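Local coordinates for protein possible MarR-transcriptional regulator (Streptomyces coelicolor, PDB 4B8X) that probably binds DNA as a winged-helix transcriptional regulator of the MarR family, although its biological role is unknown, at residues L33-L44 against T71-V81. Residues are numbered along the deposited sequence; the frame is centred on the assembly and turned at random. Where two conformers were deposited one is given.
Sequences LTFARYEALVLL and TVDRLVRSGLV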
ATOM      1  N   LEU A  33      15.939   8.613   1.868  1.00 15.15           N
ATOM      2  CA  LEU A  33      15.293   7.327   1.627  1.00 13.49           C
ATOM      3  C   LEU A  33      13.799   7.479   1.466  1.00 13.86           C
ATOM      4  O   LEU A  33      13.225   8.447   1.940  1.00 14.47           O
ATOM      5  CB  LEU A  33      15.521   6.381   2.821  1.00 13.41           C
ATOM      6  CG  LEU A  33      16.978   6.025   3.122  1.00 14.75           C
ATOM      7  CD1 LEU A  33      17.065   5.312   4.450  1.00 16.34           C
ATOM      8  CD2 LEU A  33      17.568   5.180   2.011  1.00 17.32           C
ATOM      9  N   THR A  34      13.198   6.483   0.820  1.00 14.51           N
ATOM     10  CA  THR A  34      11.800   6.138   1.002  1.00 13.49           C
ATOM     11  C   THR A  34      11.739   4.878   1.852  1.00 12.83           C
ATOM     12  O   THR A  34      12.766   4.219   2.069  1.00 12.13           O
ATOM     13  CB  THR A  34      11.145   5.828  -0.345  1.00 15.10           C
ATOM     14  OG1 THR A  34      11.809   4.694  -0.927  1.00 16.01           O
ATOM     15  CG2 THR A  34      11.181   7.039  -1.273  1.00 17.20           C
ATOM     16  N   PHE A  35      10.563   4.512   2.332  1.00 13.66           N
ATOM     17  CA  PHE A  35      10.482   3.342   3.170  1.00 13.22           C
ATOM     18  C   PHE A  35      10.916   2.101   2.395  1.00 13.09           C
ATOM     19  O   PHE A  35      11.557   1.223   2.948  1.00 13.26           O
ATOM     20  CB  PHE A  35       9.079   3.187   3.773  1.00 13.32           C
ATOM     21  CG  PHE A  35       9.020   2.204   4.906  1.00 13.48           C
ATOM     22  CD1 PHE A  35       9.693   2.460   6.082  1.00 14.07           C
ATOM     23  CD2 PHE A  35       8.276   1.061   4.817  1.00 15.81           C
ATOM     24  CE1 PHE A  35       9.645   1.590   7.142  1.00 15.96           C
ATOM     25  CE2 PHE A  35       8.224   0.166   5.871  1.00 17.33           C
ATOM     26  CZ  PHE A  35       8.902   0.438   7.042  1.00 16.47           C
ATOM     27  N   ALA A  36      10.569   2.038   1.110  1.00 13.97           N
ATOM     28  CA  ALA A  36      10.962   0.914   0.265  1.00 15.50           C
ATOM     29  C   ALA A  36      12.498   0.778   0.214  1.00 13.04           C
ATOM     30  O   ALA A  36      13.050  -0.331   0.271  1.00 14.56           O
ATOM     31  CB  ALA A  36      10.391   1.085  -1.142  1.00 17.82           C
ATOM     32  N   ARG A  37      13.198   1.888   0.090  1.00 12.42           N
ATOM     33  CA  ARG A  37      14.655   1.835   0.065  1.00 12.62           C
ATOM     34  C   ARG A  37      15.238   1.460   1.423  1.00 11.66           C
ATOM     35  O   ARG A  37      16.219   0.716   1.503  1.00 12.10           O
ATOM     36  CB  ARG A  37      15.247   3.140  -0.463  1.00 13.95           C
ATOM     37  CG  ARG A  37      14.827   3.387  -1.911  1.00 16.00           C
ATOM     38  CD  ARG A  37      15.812   4.265  -2.661  1.00 18.21           C
ATOM     39  NE  ARG A  37      15.754   5.674  -2.257  1.00 18.43           N
ATOM     40  CZ  ARG A  37      14.891   6.571  -2.734  1.00 18.75           C
ATOM     41  NH1 ARG A  37      13.935   6.200  -3.570  1.00 21.26           N
ATOM     42  NH2 ARG A  37      14.952   7.828  -2.327  1.00 21.17           N
ATOM     43  N   TYR A  38      14.610   1.943   2.490  1.00 11.47           N
ATOM     44  CA  TYR A  38      14.973   1.553   3.842  1.00 11.58           C
ATOM     45  C   TYR A  38      14.843   0.045   4.006  1.00 11.16           C
ATOM     46  O   TYR A  38      15.746  -0.594   4.541  1.00 11.32           O
ATOM     47  CB  TYR A  38      14.098   2.327   4.844  1.00 11.14           C
ATOM     48  CG  TYR A  38      14.162   1.765   6.236  1.00 12.71           C
ATOM     49  CD1 TYR A  38      15.233   2.084   7.071  1.00 12.25           C
ATOM     50  CD2 TYR A  38      13.185   0.913   6.716  1.00 11.73           C
ATOM     51  CE1 TYR A  38      15.314   1.542   8.332  1.00 12.26           C
ATOM     52  CE2 TYR A  38      13.254   0.350   7.969  1.00 13.26           C
ATOM     53  CZ  TYR A  38      14.306   0.679   8.781  1.00 12.07           C
ATOM     54  OH  TYR A  38      14.370   0.132  10.023  1.00 14.87           O
ATOM     55  N   GLU A  39      13.732  -0.520   3.553  1.00 11.10           N
ATOM     56  CA  GLU A  39      13.513  -1.949   3.721  1.00 12.51           C
ATOM     57  C   GLU A  39      14.583  -2.763   3.005  1.00 11.76           C
ATOM     58  O   GLU A  39      15.005  -3.816   3.483  1.00 12.08           O
ATOM     59  CB  GLU A  39      12.135  -2.354   3.225  1.00 15.16           C
ATOM     60  CG  GLU A  39      10.974  -1.778   4.028  1.00 18.11           C
ATOM     61  CD  GLU A  39       9.622  -2.033   3.353  1.00 25.69           C
ATOM     62  OE1 GLU A  39       9.320  -1.504   2.242  1.00 30.68           O
ATOM     63  OE2 GLU A  39       8.849  -2.769   3.952  1.00 31.50           O
ATOM     64  N   ALA A  40      15.017  -2.302   1.844  1.00 11.86           N
ATOM     65  CA  ALA A  40      16.075  -3.009   1.110  1.00 11.16           C
ATOM     66  C   ALA A  40      17.404  -3.002   1.895  1.00 11.20           C
ATOM     67  O   ALA A  40      18.117  -4.026   1.962  1.00 11.97           O
ATOM     68  CB  ALA A  40      16.257  -2.411  -0.274  1.00 12.70           C
ATOM     69  N   LEU A  41      17.751  -1.859   2.482  1.00 10.95           N
ATOM     70  CA  LEU A  41      18.959  -1.772   3.297  1.00 10.84           C
ATOM     71  C   LEU A  41      18.855  -2.713   4.493  1.00 10.81           C
ATOM     72  O   LEU A  41      19.824  -3.412   4.828  1.00 11.86           O
ATOM     73  CB  LEU A  41      19.213  -0.366   3.807  1.00 11.40           C
ATOM     74  CG  LEU A  41      19.598   0.673   2.756  1.00 12.19           C
ATOM     75  CD1 LEU A  41      19.652   2.066   3.344  1.00 13.33           C
ATOM     76  CD2 LEU A  41      20.944   0.315   2.135  1.00 13.75           C
ATOM     77  N   VAL A  42      17.716  -2.746   5.186  1.00 11.14           N
ATOM     78  CA  VAL A  42      17.578  -3.616   6.346  1.00 11.14           C
ATOM     79  C   VAL A  42      17.783  -5.074   5.893  1.00 11.66           C
ATOM     80  O   VAL A  42      18.471  -5.839   6.569  1.00 13.00           O
ATOM     81  CB  VAL A  42      16.195  -3.458   7.029  1.00 12.17           C
ATOM     82  CG1 VAL A  42      16.031  -4.526   8.096  1.00 14.79           C
ATOM     83  CG2 VAL A  42      16.068  -2.073   7.622  1.00 13.33           C
ATOM     84  N   LEU A  43      17.188  -5.480   4.768  1.00 11.36           N
ATOM     85  CA  LEU A  43      17.345  -6.831   4.278  1.00 11.66           C
ATOM     86  C   LEU A  43      18.827  -7.171   4.135  1.00 12.03           C
ATOM     87  O   LEU A  43      19.285  -8.252   4.514  1.00 13.10           O
ATOM     88  CB  LEU A  43      16.609  -6.972   2.955  1.00 14.20           C
ATOM     89  CG  LEU A  43      16.718  -8.317   2.228  1.00 15.77           C
ATOM     90  CD1 LEU A  43      16.203  -9.492   3.035  1.00 20.22           C
ATOM     91  CD2 LEU A  43      16.004  -8.242   0.877  1.00 18.47           C
ATOM     92  N   LEU A  44      19.585  -6.263   3.519  1.00 11.69           N
ATOM     93  CA  LEU A  44      21.014  -6.514   3.331  1.00 12.51           C
ATOM     94  C   LEU A  44      21.760  -6.689   4.669  1.00 12.63           C
ATOM     95  O   LEU A  44      22.683  -7.480   4.762  1.00 13.90           O
ATOM     96  CB  LEU A  44      21.636  -5.424   2.463  1.00 13.42           C
ATOM     97  CG  LEU A  44      21.150  -5.396   1.010  1.00 12.91           C
ATOM     98  CD1 LEU A  44      21.743  -4.185   0.314  1.00 15.01           C
ATOM     99  CD2 LEU A  44      21.505  -6.699   0.291  1.00 15.62           C
ATOM    100  N   THR A  71      15.225   0.932  -6.823  1.00 14.94           N
ATOM    101  CA  THR A  71      15.659   1.040  -5.424  1.00 15.83           C
ATOM    102  C   THR A  71      17.159   0.887  -5.235  1.00 14.60           C
ATOM    103  O   THR A  71      17.799   1.743  -4.586  1.00 15.42           O
ATOM    104  CB  THR A  71      14.885   0.019  -4.576  1.00 16.55           C
ATOM    105  OG1 THR A  71      13.572   0.531  -4.392  1.00 17.89           O
ATOM    106  CG2 THR A  71      15.557  -0.243  -3.199  1.00 17.64           C
ATOM    107  N   VAL A  72      17.722  -0.170  -5.796  1.00 14.71           N
ATOM    108  CA  VAL A  72      19.162  -0.427  -5.675  1.00 16.61           C
ATOM    109  C   VAL A  72      19.941   0.697  -6.320  1.00 16.54           C
ATOM    110  O   VAL A  72      20.920   1.174  -5.755  1.00 16.88           O
ATOM    111  CB  VAL A  72      19.556  -1.789  -6.292  1.00 17.11           C
ATOM    112  CG1 VAL A  72      21.087  -1.936  -6.460  1.00 19.50           C
ATOM    113  CG2 VAL A  72      19.002  -2.937  -5.447  1.00 19.15           C
ATOM    114  N   ASP A  73      19.506   1.135  -7.503  1.00 18.28           N
ATOM    115  CA  ASP A  73      20.283   2.135  -8.242  1.00 17.90           C
ATOM    116  C   ASP A  73      20.199   3.484  -7.463  1.00 15.39           C
ATOM    117  O   ASP A  73      21.187   4.225  -7.387  1.00 18.49           O
ATOM    118  CB  ASP A  73      19.908   2.180  -9.749  1.00 19.32           C
ATOM    119  CG  ASP A  73      20.527   1.000 -10.570  1.00 23.53           C
ATOM    120  OD1 ASP A  73      21.181   0.100 -10.009  1.00 30.43           O
ATOM    121  OD2 ASP A  73      20.359   0.954 -11.826  1.00 25.91           O
ATOM    122  N   ARG A  74      19.069   3.807  -6.830  1.00 18.29           N
ATOM    123  CA  ARG A  74      18.985   5.022  -6.007  0.50 16.83           C
ATOM    124  C   ARG A  74      19.845   4.913  -4.727  1.00 16.29           C
ATOM    125  O   ARG A  74      20.397   5.901  -4.250  1.00 20.27           O
ATOM    126  CB  ARG A  74      17.529   5.349  -5.647  0.50 18.17           C
ATOM    127  CG  ARG A  74      16.638   5.721  -6.829  0.50 16.92           C
ATOM    128  CD  ARG A  74      16.889   7.138  -7.308  0.50 19.05           C
ATOM    129  NE  ARG A  74      16.939   8.099  -6.211  0.50 23.55           N
ATOM    130  CZ  ARG A  74      16.075   9.094  -6.034  0.50 23.60           C
ATOM    131  NH1 ARG A  74      15.073   9.286  -6.886  0.50 27.40           N
ATOM    132  NH2 ARG A  74      16.226   9.906  -4.999  0.50 24.94           N
ATOM    133  N   LEU A  75      19.966   3.705  -4.180  1.00 15.06           N
ATOM    134  CA  LEU A  75      20.842   3.472  -3.033  1.00 14.16           C
ATOM    135  C   LEU A  75      22.302   3.628  -3.470  1.00 14.52           C
ATOM    136  O   LEU A  75      23.114   4.173  -2.714  1.00 15.46           O
ATOM    137  CB  LEU A  75      20.597   2.109  -2.379  1.00 12.96           C
ATOM    138  CG  LEU A  75      19.248   2.010  -1.650  1.00 12.82           C
ATOM    139  CD1 LEU A  75      18.939   0.551  -1.303  1.00 14.47           C
ATOM    140  CD2 LEU A  75      19.211   2.883  -0.403  1.00 13.85           C
ATOM    141  N   VAL A  76      22.643   3.167  -4.684  1.00 14.01           N
ATOM    142  CA  VAL A  76      23.994   3.362  -5.219  1.00 15.56           C
ATOM    143  C   VAL A  76      24.260   4.860  -5.410  1.00 14.70           C
ATOM    144  O   VAL A  76      25.326   5.357  -5.053  1.00 16.43           O
ATOM    145  CB  VAL A  76      24.194   2.638  -6.579  1.00 15.64           C
ATOM    146  CG1 VAL A  76      25.519   3.040  -7.227  1.00 18.22           C
ATOM    147  CG2 VAL A  76      24.079   1.135  -6.397  1.00 17.35           C
ATOM    148  N   ARG A  77      23.297   5.564  -5.987  1.00 17.03           N
ATOM    149  CA  ARG A  77      23.446   6.999  -6.213  1.00 16.83           C
ATOM    150  C   ARG A  77      23.803   7.735  -4.910  1.00 16.40           C
ATOM    151  O   ARG A  77      24.621   8.670  -4.897  1.00 20.14           O
ATOM    152  CB  ARG A  77      22.162   7.538  -6.860  1.00 18.25           C
ATOM    153  CG  ARG A  77      22.265   8.917  -7.448  1.00 19.31           C
ATOM    154  CD  ARG A  77      20.883   9.447  -7.817  1.00 18.53           C
ATOM    155  NE  ARG A  77      20.141   8.623  -8.775  1.00 17.77           N
ATOM    156  CZ  ARG A  77      18.915   8.922  -9.224  1.00 19.24           C
ATOM    157  NH1 ARG A  77      18.253   9.988  -8.753  1.00 22.28           N
ATOM    158  NH2 ARG A  77      18.324   8.129 -10.102  1.00 21.44           N
ATOM    159  N   SER A  78      23.232   7.260  -3.802  1.00 19.68           N
ATOM    160  CA  SER A  78      23.449   7.839  -2.471  1.00 18.74           C
ATOM    161  C   SER A  78      24.704   7.288  -1.728  1.00 18.54           C
ATOM    162  O   SER A  78      24.985   7.701  -0.580  1.00 20.54           O
ATOM    163  CB  SER A  78      22.202   7.608  -1.574  1.00 21.09           C
ATOM    164  OG  SER A  78      21.006   8.132  -2.166  1.00 29.67           O
ATOM    165  N   GLY A  79      25.437   6.366  -2.356  1.00 17.09           N
ATOM    166  CA  GLY A  79      26.602   5.748  -1.714  1.00 15.68           C
ATOM    167  C   GLY A  79      26.325   4.706  -0.651  1.00 15.41           C
ATOM    168  O   GLY A  79      27.225   4.352   0.115  1.00 15.50           O
ATOM    169  N   LEU A  80      25.095   4.197  -0.634  1.00 13.04           N
ATOM    170  CA  LEU A  80      24.656   3.277   0.425  1.00 12.45           C
ATOM    171  C   LEU A  80      24.760   1.795   0.045  1.00 12.09           C
ATOM    172  O   LEU A  80      24.728   0.934   0.936  1.00 12.34           O
ATOM    173  CB  LEU A  80      23.220   3.627   0.830  1.00 11.98           C
ATOM    174  CG  LEU A  80      22.981   5.104   1.176  1.00 12.76           C
ATOM    175  CD1 LEU A  80      21.532   5.294   1.615  1.00 14.65           C
ATOM    176  CD2 LEU A  80      23.953   5.672   2.221  1.00 15.72           C
ATOM    177  N   VAL A  81      24.854   1.509  -1.251  1.00 11.90           N
ATOM    178  CA  VAL A  81      24.986   0.185  -1.786  1.00 12.35           C
ATOM    179  C   VAL A  81      25.986   0.278  -2.952  1.00 12.29           C
ATOM    180  O   VAL A  81      26.136   1.339  -3.569  1.00 13.54           O
ATOM    181  CB  VAL A  81      23.601  -0.316  -2.289  1.00 14.26           C
ATOM    182  CG1 VAL A  81      23.705  -1.523  -3.235  1.00 16.60           C
ATOM    183  CG2 VAL A  81      22.707  -0.603  -1.093  1.00 13.70           C
TER
HETATM  184  O   HOH W   1      18.405   6.507  -1.520  1.00 20.11           O
HETATM  185  O   HOH W   2      13.178   3.407  -5.021  1.00 23.12           O
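Leu75 packs between Leu33, just before helix 35-44, and the helix itself, its CD2 lying 3.7 Å from CD2 of Leu33 and its CD1 reaching CB of Ala40 and CD2 of Leu41. With CG anti to the carbonyl carbon (chi1 -69°), Leu41 sends both methyls to the other segment: CD1 to Leu75 and Leu80, CD2 to CG2 of Val81 at 3.8 Å. Leu44 CD1 meets that same valine methyl, and Thr71 CG2 rests 3.7 Å from CB of Ala40.

At the polar end, Arg37 runs over helix 71-77, its CD 3.6 Å from CB of Arg74. Bent at chi3, it lays its guanidinium flat on that of Arg74, planes 26° apart, though Arg74 has two conformers and the stack is therefore tentative. Two waters tie the helices: one accepts from Arg37 NE at 2.9 Å and donates weakly to Arg74 O, while another links Arg37 NH1 to Thr71 OG1. Arg37 NH2 hydrogen-bonds to Gly32 O. A leucine in place of Arg37 would probably leave both water bridges and Gly32 O without their donor.

Thr34 OG1 caps helix 35-44 by accepting from Arg37 N, and a Schellman motif at Gly79 turns the chain toward strand 81-85. The axes of segments 35-44 and 71-77 cross at -83°, a nearly perpendicular packing within the MarR winged helix-turn-helix domain, where helix 65-77 is probably the recognition helix.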